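Local structure of PKS (Streptomyces sp. CNQ431, 5YDA) at residues Pro110-Tyr123 against Glu366-Leu379. The protein is the acyltransferase domain of the splenocin polyketide synthase SpnD, a broadly selective enzyme that probably loads acyl extender units onto an acyl carrier protein. Numbering follows the deposited sequence.
Sequences PKVAFLLPGGGTQY and ERPVLVEIGPGDSL
A113 donates its N-H to V369 O and accepts V371 N, the centre of five backbone hydrogen bonds that join parallel strands 112-116 and 369-372, from V369 N to K111 O at one end to I373 N to L115 O (2.8 Å) at the other. A CA-H...O contact from F114 CA to V371 O (3.2 Å) adds to them. On the sheet face of V112 and F114, chi1 of I373 (-57°) puts CG1 against F114 CB and CG, and the bend at chi2 swings CD1 over the ring face in a CH-pi contact, 4.0 Å from the centroid and 11° off the normal. L116 CD1 lies against I373 CB and CG2, while V112 CG1 meets V371 CG2. On the face of A113 and L115, A113 CB touches P368 CG at 3.8 Å, helix 355-366 packs through L362, and E372 brings a carboxylate to this same side. Past the strands, P117 CD sits only 3.1 Å from I373 O, and L379 CD1 reaches the L116 carbonyl carbon at 3.4 Å. In the loop that follows, the T121 hydroxyl OG1 donates to P375 O (2.7 Å), approaching 30° out of the carbonyl plane. Y123 CE2 rests against P375 CB. Behind this shell, E372 OE2 accepts L379 N from the syn side but out of the carboxylate plane; OE1 is hydrogen-bonded to T380 OG1, tying the strand to the start of helix 378-387. On its other edge strand 112-116 bonds to strand 195-198, which leads into a GxSxG sequence consistent with the nucleophile elbow of acyltransferases; L116 touches residues of this probable elbow. The pairing joins two neighbouring parallel strands inside the mixed sheet, mostly through apolar contacts, with E372's two bonds probably favouring a carboxylate there despite its burial.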
loop_
_atom_site.group_PDB
_atom_site.type_symbol
_atom_site.label_atom_id
_atom_site.label_comp_id
_atom_site.label_asym_id
_atom_site.label_seq_id
_atom_site.Cartn_x
_atom_site.Cartn_y
_atom_site.Cartn_z
ATOM N N PRO A 110 16.390 8.658 -6.642
ATOM C CA PRO A 110 15.692 8.523 -5.358
ATOM C C PRO A 110 15.572 7.066 -4.937
ATOM O O PRO A 110 15.484 6.163 -5.770
ATOM C CB PRO A 110 14.307 9.124 -5.644
ATOM C CG PRO A 110 14.119 8.939 -7.109
ATOM C CD PRO A 110 15.495 9.164 -7.699
ATOM N N LYS A 111 15.591 6.843 -3.628
ATOM C CA LYS A 111 15.197 5.546 -3.099
ATOM C C LYS A 111 13.671 5.401 -3.142
ATOM O O LYS A 111 12.928 6.387 -3.197
ATOM C CB LYS A 111 15.694 5.374 -1.665
ATOM C CG LYS A 111 17.194 5.521 -1.502
ATOM C CD LYS A 111 17.922 4.327 -2.082
ATOM C CE LYS A 111 19.424 4.515 -2.007
ATOM N NZ LYS A 111 20.098 3.989 -3.224
ATOM N N VAL A 112 13.206 4.154 -3.107
ATOM C CA VAL A 112 11.784 3.842 -3.187
ATOM C C VAL A 112 11.402 2.957 -2.004
ATOM O O VAL A 112 12.086 1.966 -1.719
ATOM C CB VAL A 112 11.440 3.142 -4.519
ATOM C CG1 VAL A 112 9.958 2.703 -4.562
ATOM C CG2 VAL A 112 11.791 4.045 -5.696
ATOM N N ALA A 113 10.293 3.286 -1.339
ATOM C CA ALA A 113 9.753 2.449 -0.274
ATOM C C ALA A 113 8.318 2.046 -0.600
ATOM O O ALA A 113 7.544 2.851 -1.125
ATOM C CB ALA A 113 9.805 3.174 1.078
ATOM N N PHE A 114 7.966 0.798 -0.297
ATOM C CA PHE A 114 6.594 0.320 -0.416
ATOM C C PHE A 114 5.935 0.374 0.955
ATOM O O PHE A 114 6.517 -0.099 1.945
ATOM C CB PHE A 114 6.532 -1.117 -0.950
ATOM C CG PHE A 114 6.793 -1.250 -2.422
ATOM C CD1 PHE A 114 7.030 -0.137 -3.215
ATOM C CD2 PHE A 114 6.807 -2.510 -3.018
ATOM C CE1 PHE A 114 7.276 -0.280 -4.580
ATOM C CE2 PHE A 114 7.046 -2.651 -4.365
ATOM C CZ PHE A 114 7.279 -1.533 -5.148
ATOM N N LEU A 115 4.719 0.926 1.011
ATOM C CA LEU A 115 3.917 0.973 2.233
ATOM C C LEU A 115 2.716 0.041 2.065
ATOM O O LEU A 115 1.916 0.217 1.137
ATOM C CB LEU A 115 3.453 2.403 2.536
ATOM C CG LEU A 115 4.440 3.398 3.200
ATOM C CD1 LEU A 115 5.821 3.414 2.539
ATOM C CD2 LEU A 115 3.866 4.823 3.222
ATOM N N LEU A 116 2.575 -0.924 2.977
ATOM C CA LEU A 116 1.603 -2.009 2.843
ATOM C C LEU A 116 0.508 -1.891 3.896
ATOM O O LEU A 116 0.779 -2.135 5.083
ATOM C CB LEU A 116 2.301 -3.364 2.976
ATOM C CG LEU A 116 3.270 -3.935 1.928
ATOM C CD1 LEU A 116 2.716 -3.896 0.482
ATOM C CD2 LEU A 116 4.641 -3.333 2.029
ATOM N N PRO A 117 -0.729 -1.548 3.532
ATOM C CA PRO A 117 -1.762 -1.307 4.550
ATOM C C PRO A 117 -2.216 -2.578 5.246
ATOM O O PRO A 117 -1.991 -3.702 4.789
ATOM C CB PRO A 117 -2.916 -0.663 3.764
ATOM C CG PRO A 117 -2.540 -0.729 2.335
ATOM C CD PRO A 117 -1.066 -0.942 2.236
ATOM N N GLY A 118 -2.903 -2.380 6.364
ATOM C CA GLY A 118 -3.290 -3.506 7.188
ATOM C C GLY A 118 -4.689 -3.169 6.721
ATOM O O GLY A 118 -4.872 -2.216 5.959
ATOM N N GLY A 119 -5.703 -3.888 7.162
ATOM C CA GLY A 119 -6.981 -3.574 6.533
ATOM C C GLY A 119 -7.851 -2.381 6.862
ATOM O O GLY A 119 -7.489 -1.544 7.705
ATOM N N GLY A 120 -8.979 -2.277 6.172
ATOM C CA GLY A 120 -9.864 -1.149 6.344
ATOM C C GLY A 120 -10.255 -0.563 5.008
ATOM O O GLY A 120 -11.268 0.132 4.905
ATOM N N THR A 121 -9.472 -0.834 3.967
ATOM C CA THR A 121 -9.772 -0.296 2.650
ATOM C C THR A 121 -10.107 -1.371 1.632
ATOM O O THR A 121 -10.339 -1.034 0.468
ATOM C CB THR A 121 -8.610 0.554 2.123
ATOM O OG1 THR A 121 -7.428 -0.256 2.017
ATOM C CG2 THR A 121 -8.343 1.734 3.060
ATOM N N GLN A 122 -10.142 -2.644 2.032
ATOM C CA GLN A 122 -10.472 -3.706 1.092
ATOM C C GLN A 122 -11.909 -3.553 0.605
ATOM O O GLN A 122 -12.768 -3.011 1.305
ATOM C CB GLN A 122 -10.283 -5.082 1.730
ATOM C CG GLN A 122 -11.278 -5.430 2.832
ATOM C CD GLN A 122 -10.890 -4.828 4.189
ATOM O OE1 GLN A 122 -9.886 -4.129 4.310
ATOM N NE2 GLN A 122 -11.694 -5.100 5.211
ATOM N N TYR A 123 -12.162 -4.031 -0.616
ATOM C CA TYR A 123 -13.516 -4.081 -1.157
ATOM C C TYR A 123 -13.583 -5.113 -2.272
ATOM O O TYR A 123 -12.571 -5.471 -2.886
ATOM C CB TYR A 123 -13.969 -2.713 -1.676
ATOM C CG TYR A 123 -13.033 -2.071 -2.682
ATOM C CD1 TYR A 123 -13.231 -2.229 -4.053
ATOM C CD2 TYR A 123 -11.948 -1.305 -2.257
ATOM C CE1 TYR A 123 -12.377 -1.623 -4.989
ATOM C CE2 TYR A 123 -11.088 -0.688 -3.179
ATOM C CZ TYR A 123 -11.313 -0.852 -4.542
ATOM O OH TYR A 123 -10.468 -0.248 -5.449
ATOM N N GLU A 366 16.608 6.824 4.281
ATOM C CA GLU A 366 16.538 6.838 2.822
ATOM C C GLU A 366 15.959 8.121 2.231
ATOM O O GLU A 366 16.271 8.443 1.080
ATOM C CB GLU A 366 15.698 5.650 2.317
ATOM C CG GLU A 366 15.993 4.297 2.977
ATOM C CD GLU A 366 17.270 3.646 2.449
ATOM O OE1 GLU A 366 17.648 2.566 2.957
ATOM O OE2 GLU A 366 17.895 4.207 1.524
ATOM N N ARG A 367 15.125 8.853 2.977
ATOM C CA ARG A 367 14.263 9.888 2.409
ATOM C C ARG A 367 13.634 9.425 1.093
ATOM O O ARG A 367 13.659 10.154 0.093
ATOM C CB ARG A 367 15.045 11.191 2.238
ATOM C CG ARG A 367 15.217 11.912 3.588
ATOM C CD ARG A 367 16.049 13.179 3.515
ATOM N NE ARG A 367 15.688 14.001 2.369
ATOM C CZ ARG A 367 14.857 15.041 2.420
ATOM N NH1 ARG A 367 14.287 15.400 3.570
ATOM N NH2 ARG A 367 14.596 15.727 1.313
ATOM N N PRO A 368 13.019 8.244 1.065
ATOM C CA PRO A 368 12.582 7.671 -0.208
ATOM C C PRO A 368 11.219 8.196 -0.641
ATOM O O PRO A 368 10.453 8.751 0.148
ATOM C CB PRO A 368 12.520 6.177 0.103
ATOM C CG PRO A 368 12.065 6.150 1.538
ATOM C CD PRO A 368 12.606 7.402 2.203
ATOM N N VAL A 369 10.948 8.033 -1.942
ATOM C CA VAL A 369 9.581 8.108 -2.437
ATOM C C VAL A 369 8.742 7.066 -1.703
ATOM O O VAL A 369 9.138 5.899 -1.572
ATOM C CB VAL A 369 9.555 7.893 -3.960
ATOM C CG1 VAL A 369 8.124 7.984 -4.499
ATOM C CG2 VAL A 369 10.469 8.898 -4.689
ATOM N N LEU A 370 7.586 7.481 -1.202
ATOM C CA LEU A 370 6.703 6.594 -0.450
ATOM C C LEU A 370 5.577 6.107 -1.364
ATOM O O LEU A 370 4.751 6.907 -1.828
ATOM C CB LEU A 370 6.140 7.308 0.776
ATOM C CG LEU A 370 7.174 7.911 1.716
ATOM C CD1 LEU A 370 6.489 8.480 2.944
ATOM C CD2 LEU A 370 8.195 6.862 2.110
ATOM N N VAL A 371 5.543 4.803 -1.619
ATOM C CA VAL A 371 4.621 4.207 -2.575
ATOM C C VAL A 371 3.703 3.291 -1.788
ATOM O O VAL A 371 4.142 2.254 -1.265
ATOM C CB VAL A 371 5.348 3.437 -3.688
ATOM C CG1 VAL A 371 4.354 2.914 -4.717
ATOM C CG2 VAL A 371 6.394 4.315 -4.352
ATOM N N GLU A 372 2.443 3.691 -1.669
ATOM C CA GLU A 372 1.458 2.865 -0.988
ATOM C C GLU A 372 1.003 1.765 -1.941
ATOM O O GLU A 372 0.656 2.041 -3.095
ATOM C CB GLU A 372 0.271 3.715 -0.528
ATOM C CG GLU A 372 -0.741 2.951 0.283
ATOM C CD GLU A 372 -1.481 3.808 1.312
ATOM O OE1 GLU A 372 -1.360 5.063 1.290
ATOM O OE2 GLU A 372 -2.210 3.212 2.131
ATOM N N ILE A 373 1.019 0.524 -1.460
ATOM C CA ILE A 373 0.725 -0.669 -2.250
ATOM C C ILE A 373 -0.571 -1.250 -1.714
ATOM O O ILE A 373 -0.577 -1.927 -0.681
ATOM C CB ILE A 373 1.852 -1.706 -2.156
ATOM C CG1 ILE A 373 3.177 -1.098 -2.600
ATOM C CG2 ILE A 373 1.501 -3.001 -2.929
ATOM C CD1 ILE A 373 3.122 -0.556 -3.976
ATOM N N GLY A 374 -1.657 -1.055 -2.432
ATOM C CA GLY A 374 -2.946 -1.528 -1.984
ATOM C C GLY A 374 -3.972 -0.433 -2.148
ATOM O O GLY A 374 -3.637 0.704 -2.509
ATOM N N PRO A 375 -5.241 -0.743 -1.888
ATOM C CA PRO A 375 -6.310 0.241 -2.146
ATOM C C PRO A 375 -6.256 1.399 -1.162
ATOM O O PRO A 375 -6.184 1.197 0.053
ATOM C CB PRO A 375 -7.602 -0.575 -1.975
ATOM C CG PRO A 375 -7.240 -1.654 -1.023
ATOM C CD PRO A 375 -5.775 -2.008 -1.356
ATOM N N GLY A 376 -6.303 2.612 -1.697
ATOM C CA GLY A 376 -6.495 3.808 -0.900
ATOM C C GLY A 376 -5.207 4.558 -0.603
ATOM O O GLY A 376 -4.145 4.348 -1.204
ATOM N N ASP A 377 -5.320 5.461 0.372
ATOM C CA ASP A 377 -4.223 6.335 0.752
ATOM C C ASP A 377 -4.126 6.450 2.265
ATOM O O ASP A 377 -3.676 7.476 2.787
ATOM C CB ASP A 377 -4.391 7.725 0.133
ATOM C CG ASP A 377 -5.654 8.442 0.631
ATOM O OD1 ASP A 377 -6.441 7.852 1.415
ATOM O OD2 ASP A 377 -5.864 9.599 0.228
ATOM N N SER A 378 -4.540 5.414 2.991
ATOM C CA SER A 378 -4.583 5.536 4.444
ATOM C C SER A 378 -3.183 5.636 5.049
ATOM O O SER A 378 -2.973 6.405 5.991
ATOM C CB SER A 378 -5.367 4.367 5.046
ATOM O OG SER A 378 -4.698 3.132 4.801
ATOM N N LEU A 379 -2.206 4.879 4.537
ATOM C CA LEU A 379 -0.856 4.999 5.102
ATOM C C LEU A 379 -0.147 6.255 4.614
ATOM O O LEU A 379 0.699 6.811 5.331
ATOM C CB LEU A 379 -0.002 3.774 4.763
ATOM C CG LEU A 379 -0.495 2.419 5.269
ATOM C CD1 LEU A 379 0.594 1.354 5.055
ATOM C CD2 LEU A 379 -0.936 2.483 6.728
HETATM O O HOH W 1 15.915 9.007 -1.856
HETATM O O HOH W 2 -6.151 0.841 5.720
#